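PDB 3DRF: oligopeptide-binding protein oppA from Lactococcus lactis, which serves as the receptor of the OppABCDF ABC transporter for oligopeptide uptake, binding peptides in a voluminous cavity that closes like a Venus fly-trap. Local coordinates for residues Leu327-Gln330 with Asn331-Gln334; Ala426-Tyr429 with Ile430-Trp433. All coordinates share one frame; numbering follows the deposited sequence.

Contact 1: residues Leu327-Gln330 with Asn331-Gln334; sequences LQDQ and NVRQ
Arg333 folds its side chain back over the N-terminal end of its own helix, 330-339, and grips the 3-10 turn that leads into it, with Asp329 at the N-cap position. The guanidinium meets this turn edge-on: NH1 donates to Leu327 O at 3.0 Å in a nearly straight bond (169°), the acceptor lying close to the guanidinium plane. The same NH1 makes a weak, bent second bond to Gln328 O. What brings the group round is a kink at chi3 (-53°), which turns the chain out of its extended course. Gln330 lies against a face instead, its CA 3.5 Å above the guanidinium plane and its CB 3.5 Å from Arg333 NH2, with its amide turned only 22° from that plane. NH2 also donates to Lys533 O at the end of helix 516-533, so the arginine ties the turn to a second helix; an alanine here would probably leave Leu327 O and Lys533 O without this donor, and the turn less firmly tied to the helix. Gln330 and Gln334, one helical turn apart, both send NE2 to Lys532 O, their amides turned well out of each other's plane. On the apolar side Leu327 CD2 comes 4.0 Å from Val332 CG1, the two side chains crossing at about a right angle, while Asp329 CB rests on Val332 CG2; Asp329 OD2 takes a hydrogen bond from Trp393 NE1 and forms a salt bridge with Lys404. A single water donates to Gln328 O and accepts from Arg333 NH2 at 3.0 Å.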
loop_
_atom_site.group_PDB
_atom_site.type_symbol
_atom_site.label_atom_id
_atom_site.label_comp_id
_atom_site.label_asym_id
_atom_site.label_seq_id
_atom_site.Cartn_x
_atom_site.Cartn_y
_atom_site.Cartn_z
ATOM N N LEU A 327 17.066 -19.555 4.457
ATOM C CA LEU A 327 15.787 -19.024 4.953
ATOM C C LEU A 327 14.613 -19.977 4.859
ATOM O O LEU A 327 13.602 -19.691 5.377
ATOM C CB LEU A 327 15.447 -17.689 4.273
ATOM C CG LEU A 327 16.418 -16.557 4.713
ATOM C CD1 LEU A 327 16.285 -15.347 3.719
ATOM C CD2 LEU A 327 16.239 -16.126 6.130
ATOM N N GLN A 328 14.800 -21.123 4.196
ATOM C CA GLN A 328 13.839 -22.223 4.255
ATOM C C GLN A 328 13.744 -22.768 5.676
ATOM O O GLN A 328 12.809 -23.385 5.965
ATOM C CB GLN A 328 14.292 -23.378 3.337
ATOM C CG GLN A 328 14.233 -23.130 1.832
ATOM C CD GLN A 328 14.915 -24.275 1.031
ATOM O OE1 GLN A 328 16.107 -24.345 0.885
ATOM N NE2 GLN A 328 14.095 -25.155 0.497
ATOM N N ASP A 329 14.776 -22.585 6.483
ATOM C CA ASP A 329 14.804 -23.099 7.889
ATOM C C ASP A 329 14.031 -22.098 8.771
ATOM O O ASP A 329 14.466 -20.991 8.967
ATOM C CB ASP A 329 16.258 -23.250 8.415
ATOM C CG ASP A 329 17.049 -24.449 7.790
ATOM O OD1 ASP A 329 16.424 -25.432 7.463
ATOM O OD2 ASP A 329 18.261 -24.407 7.767
ATOM N N GLN A 330 12.895 -22.542 9.290
ATOM C CA GLN A 330 12.107 -21.742 10.223
ATOM C C GLN A 330 12.921 -21.129 11.379
ATOM O O GLN A 330 12.747 -20.033 11.710
ATOM C CB GLN A 330 10.938 -22.569 10.769
ATOM C CG GLN A 330 9.937 -21.794 11.566
ATOM C CD GLN A 330 8.677 -22.627 11.770
ATOM O OE1 GLN A 330 8.720 -23.839 11.653
ATOM N NE2 GLN A 330 7.666 -22.040 12.168
ATOM N N ASN A 331 13.826 -21.888 11.968
ATOM C CA ASN A 331 14.683 -21.352 13.057
ATOM C C ASN A 331 15.524 -20.166 12.620
ATOM O O ASN A 331 15.760 -19.305 13.372
ATOM C CB ASN A 331 15.596 -22.467 13.610
ATOM C CG ASN A 331 14.868 -23.380 14.592
ATOM O OD1 ASN A 331 13.733 -23.614 14.445
ATOM N ND2 ASN A 331 15.566 -23.872 15.591
ATOM N N VAL A 332 16.035 -20.232 11.383
ATOM C CA VAL A 332 16.803 -19.100 10.819
ATOM C C VAL A 332 15.961 -17.805 10.683
ATOM O O VAL A 332 16.351 -16.783 11.054
ATOM C CB VAL A 332 17.442 -19.509 9.472
ATOM C CG1 VAL A 332 18.223 -18.332 8.843
ATOM C CG2 VAL A 332 18.445 -20.686 9.723
ATOM N N ARG A 333 14.784 -17.975 10.113
ATOM C CA ARG A 333 13.829 -16.832 9.949
ATOM C C ARG A 333 13.507 -16.178 11.291
ATOM O O ARG A 333 13.533 -15.025 11.428
ATOM C CB ARG A 333 12.492 -17.300 9.272
ATOM C CG ARG A 333 12.765 -17.802 7.811
ATOM C CD ARG A 333 11.463 -17.977 6.976
ATOM N NE ARG A 333 10.449 -18.827 7.651
ATOM C CZ ARG A 333 10.331 -20.140 7.477
ATOM N NH1 ARG A 333 11.179 -20.805 6.713
ATOM N NH2 ARG A 333 9.380 -20.828 8.098
ATOM N N GLN A 334 13.218 -17.016 12.282
ATOM C CA GLN A 334 12.886 -16.528 13.615
ATOM C C GLN A 334 14.097 -15.844 14.281
ATOM O O GLN A 334 13.978 -14.780 14.823
ATOM C CB GLN A 334 12.405 -17.699 14.500
ATOM C CG GLN A 334 10.990 -18.273 14.081
ATOM C CD GLN A 334 10.593 -19.450 14.925
ATOM O OE1 GLN A 334 11.376 -19.935 15.671
ATOM N NE2 GLN A 334 9.351 -19.851 14.835
HETATM O O HOH W 1 9.852 -23.561 6.953
#

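Contact 2: residues Ala426-Tyr429 with Ile430-Trp433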
loop_
_atom_site.group_PDB
_atom_site.type_symbol
_atom_site.label_atom_id
_atom_site.label_comp_id
_atom_site.label_asym_id
_atom_site.label_seq_id
_atom_site.Cartn_x
_atom_site.Cartn_y
_atom_site.Cartn_z
ATOM N N ALA A 426 20.628 0.518 8.727
ATOM C CA ALA A 426 20.892 -0.755 8.039
ATOM C C ALA A 426 22.190 -1.420 8.535
ATOM O O ALA A 426 22.218 -2.567 8.776
ATOM C CB ALA A 426 20.924 -0.521 6.518
ATOM N N GLN A 427 23.262 -0.648 8.697
ATOM C CA GLN A 427 24.522 -1.182 9.231
ATOM C C GLN A 427 24.353 -1.667 10.679
ATOM O O GLN A 427 24.904 -2.660 11.054
ATOM C CB GLN A 427 25.619 -0.117 9.131
ATOM C CG GLN A 427 26.104 0.159 7.756
ATOM C CD GLN A 427 26.630 -1.044 7.031
ATOM O OE1 GLN A 427 27.104 -1.993 7.597
ATOM N NE2 GLN A 427 26.627 -0.914 5.755
ATOM N N ASN A 428 23.556 -0.942 11.445
ATOM C CA ASN A 428 23.182 -1.371 12.799
ATOM C C ASN A 428 22.534 -2.796 12.831
ATOM O O ASN A 428 22.930 -3.605 13.623
ATOM C CB ASN A 428 22.265 -0.346 13.473
ATOM C CG ASN A 428 21.453 -0.920 14.610
ATOM O OD1 ASN A 428 21.893 -0.983 15.727
ATOM N ND2 ASN A 428 20.260 -1.333 14.309
ATOM N N TYR A 429 21.616 -3.081 11.894
ATOM C CA TYR A 429 21.044 -4.437 11.795
ATOM C C TYR A 429 22.093 -5.473 11.347
ATOM O O TYR A 429 22.110 -6.539 11.871
ATOM C CB TYR A 429 19.777 -4.454 10.917
ATOM C CG TYR A 429 18.593 -3.681 11.538
ATOM C CD1 TYR A 429 18.264 -3.772 12.905
ATOM C CD2 TYR A 429 17.829 -2.826 10.730
ATOM C CE1 TYR A 429 17.165 -3.054 13.439
ATOM C CE2 TYR A 429 16.749 -2.127 11.252
ATOM C CZ TYR A 429 16.426 -2.250 12.589
ATOM O OH TYR A 429 15.387 -1.575 13.159
ATOM N N ILE A 430 22.927 -5.111 10.378
ATOM C CA ILE A 430 24.029 -5.979 9.973
ATOM C C ILE A 430 24.926 -6.350 11.193
ATOM O O ILE A 430 25.314 -7.477 11.332
ATOM C CB ILE A 430 24.835 -5.302 8.817
ATOM C CG1 ILE A 430 23.992 -5.344 7.531
ATOM C CG2 ILE A 430 26.170 -6.064 8.561
ATOM C CD1 ILE A 430 24.606 -4.554 6.311
ATOM N N GLN A 431 25.219 -5.365 12.018
ATOM C CA GLN A 431 25.958 -5.557 13.257
ATOM C C GLN A 431 25.215 -6.491 14.213
ATOM O O GLN A 431 25.814 -7.341 14.768
ATOM C CB GLN A 431 26.202 -4.188 13.916
ATOM C CG GLN A 431 26.809 -4.255 15.299
ATOM C CD GLN A 431 26.707 -2.947 16.081
ATOM O OE1 GLN A 431 26.135 -1.959 15.651
ATOM N NE2 GLN A 431 27.325 -2.957 17.253
ATOM N N GLN A 432 23.902 -6.364 14.367
ATOM C CA GLN A 432 23.181 -7.297 15.234
ATOM C C GLN A 432 23.234 -8.739 14.669
ATOM O O GLN A 432 23.407 -9.677 15.400
ATOM C CB GLN A 432 21.698 -6.870 15.450
ATOM C CG GLN A 432 21.482 -5.426 15.930
ATOM C CD GLN A 432 22.364 -5.042 17.129
ATOM O OE1 GLN A 432 22.373 -5.695 18.122
ATOM N NE2 GLN A 432 23.077 -3.975 16.972
ATOM N N TRP A 433 23.105 -8.873 13.364
ATOM C CA TRP A 433 23.152 -10.177 12.741
ATOM C C TRP A 433 24.549 -10.845 12.876
ATOM O O TRP A 433 24.634 -12.006 13.067
ATOM C CB TRP A 433 22.660 -10.015 11.278
ATOM C CG TRP A 433 21.133 -9.774 11.249
ATOM C CD1 TRP A 433 20.247 -10.258 12.106
ATOM C CD2 TRP A 433 20.410 -8.927 10.357
ATOM N NE1 TRP A 433 18.984 -9.826 11.811
ATOM C CE2 TRP A 433 19.057 -9.002 10.729
ATOM C CE3 TRP A 433 20.767 -8.155 9.262
ATOM C CZ2 TRP A 433 18.043 -8.318 10.044
ATOM C CZ3 TRP A 433 19.746 -7.438 8.566
ATOM C CH2 TRP A 433 18.405 -7.515 8.981
HETATM O O HOH W 2 24.380 0.026 16.530
#
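Tyr429 and Trp433, one turn apart on helix 422-435, make the aromatic part of this contact. The methylene of Tyr429, not its ring, sits over the six-membered ring of Trp433 in a CH-pi contact, with CB 4.0 Å from the centroid and 19° off the ring normal. Tyr429 O lies over a face too, 3.0 Å above the indole plane but toward its rim, and accepts the backbone N-H of Trp433 at 2.9 Å.

A van der Waals contact joins Ile430 to Gln427: the two run side by side in the same direction, CD1 of the isoleucine 3.8 Å from Gln427 OE1.

Among the polar groups, Asn428 O takes two donors from Gln432. Gln432 N bonds it at 3.0 Å, and Gln432 NE2 adds a weak bond, brought back by a bend at chi2 (-49°); the OE1 of that amide accepts from Lys435. A water donates to both Asn428 OD1 and Gln431 OE1, at 2.8 Å each, bridging the two side chains, while Asn428 ND2 reaches Asn341.

The helix is the crossover of a beta-alpha-beta unit between strands 407-414 and 439-442. Ile430 and Trp433 press on Val440 of the second strand, Tyr413 of the first meets the Trp433 ring edge-to-face, and Tyr429 packs on helix 342-349 and makes a cation-pi contact with Arg340.

Overall arrangement
Both contacts are local and lie on the same side of the chain's centre; their own centres are 18 Å apart and their nearest atoms about 7 Å, without touching. Neither is pure core: contact 2 has four buried residues of eight, contact 1 three. Contact 1 is a helix start, where an arginine collects turn carbonyls that precede the regular helical bonding. Contact 2 lies well inside a helix, where aromatic side chains pack on the crossover strands and helix 342-349, and the more exposed amides of Asn428 and Gln431 carry the water bridge. Helix 330-339 connects them: it carries Gln330 and all of 331-334, and its Ile336 O accepts Trp433 NE1 from contact 2.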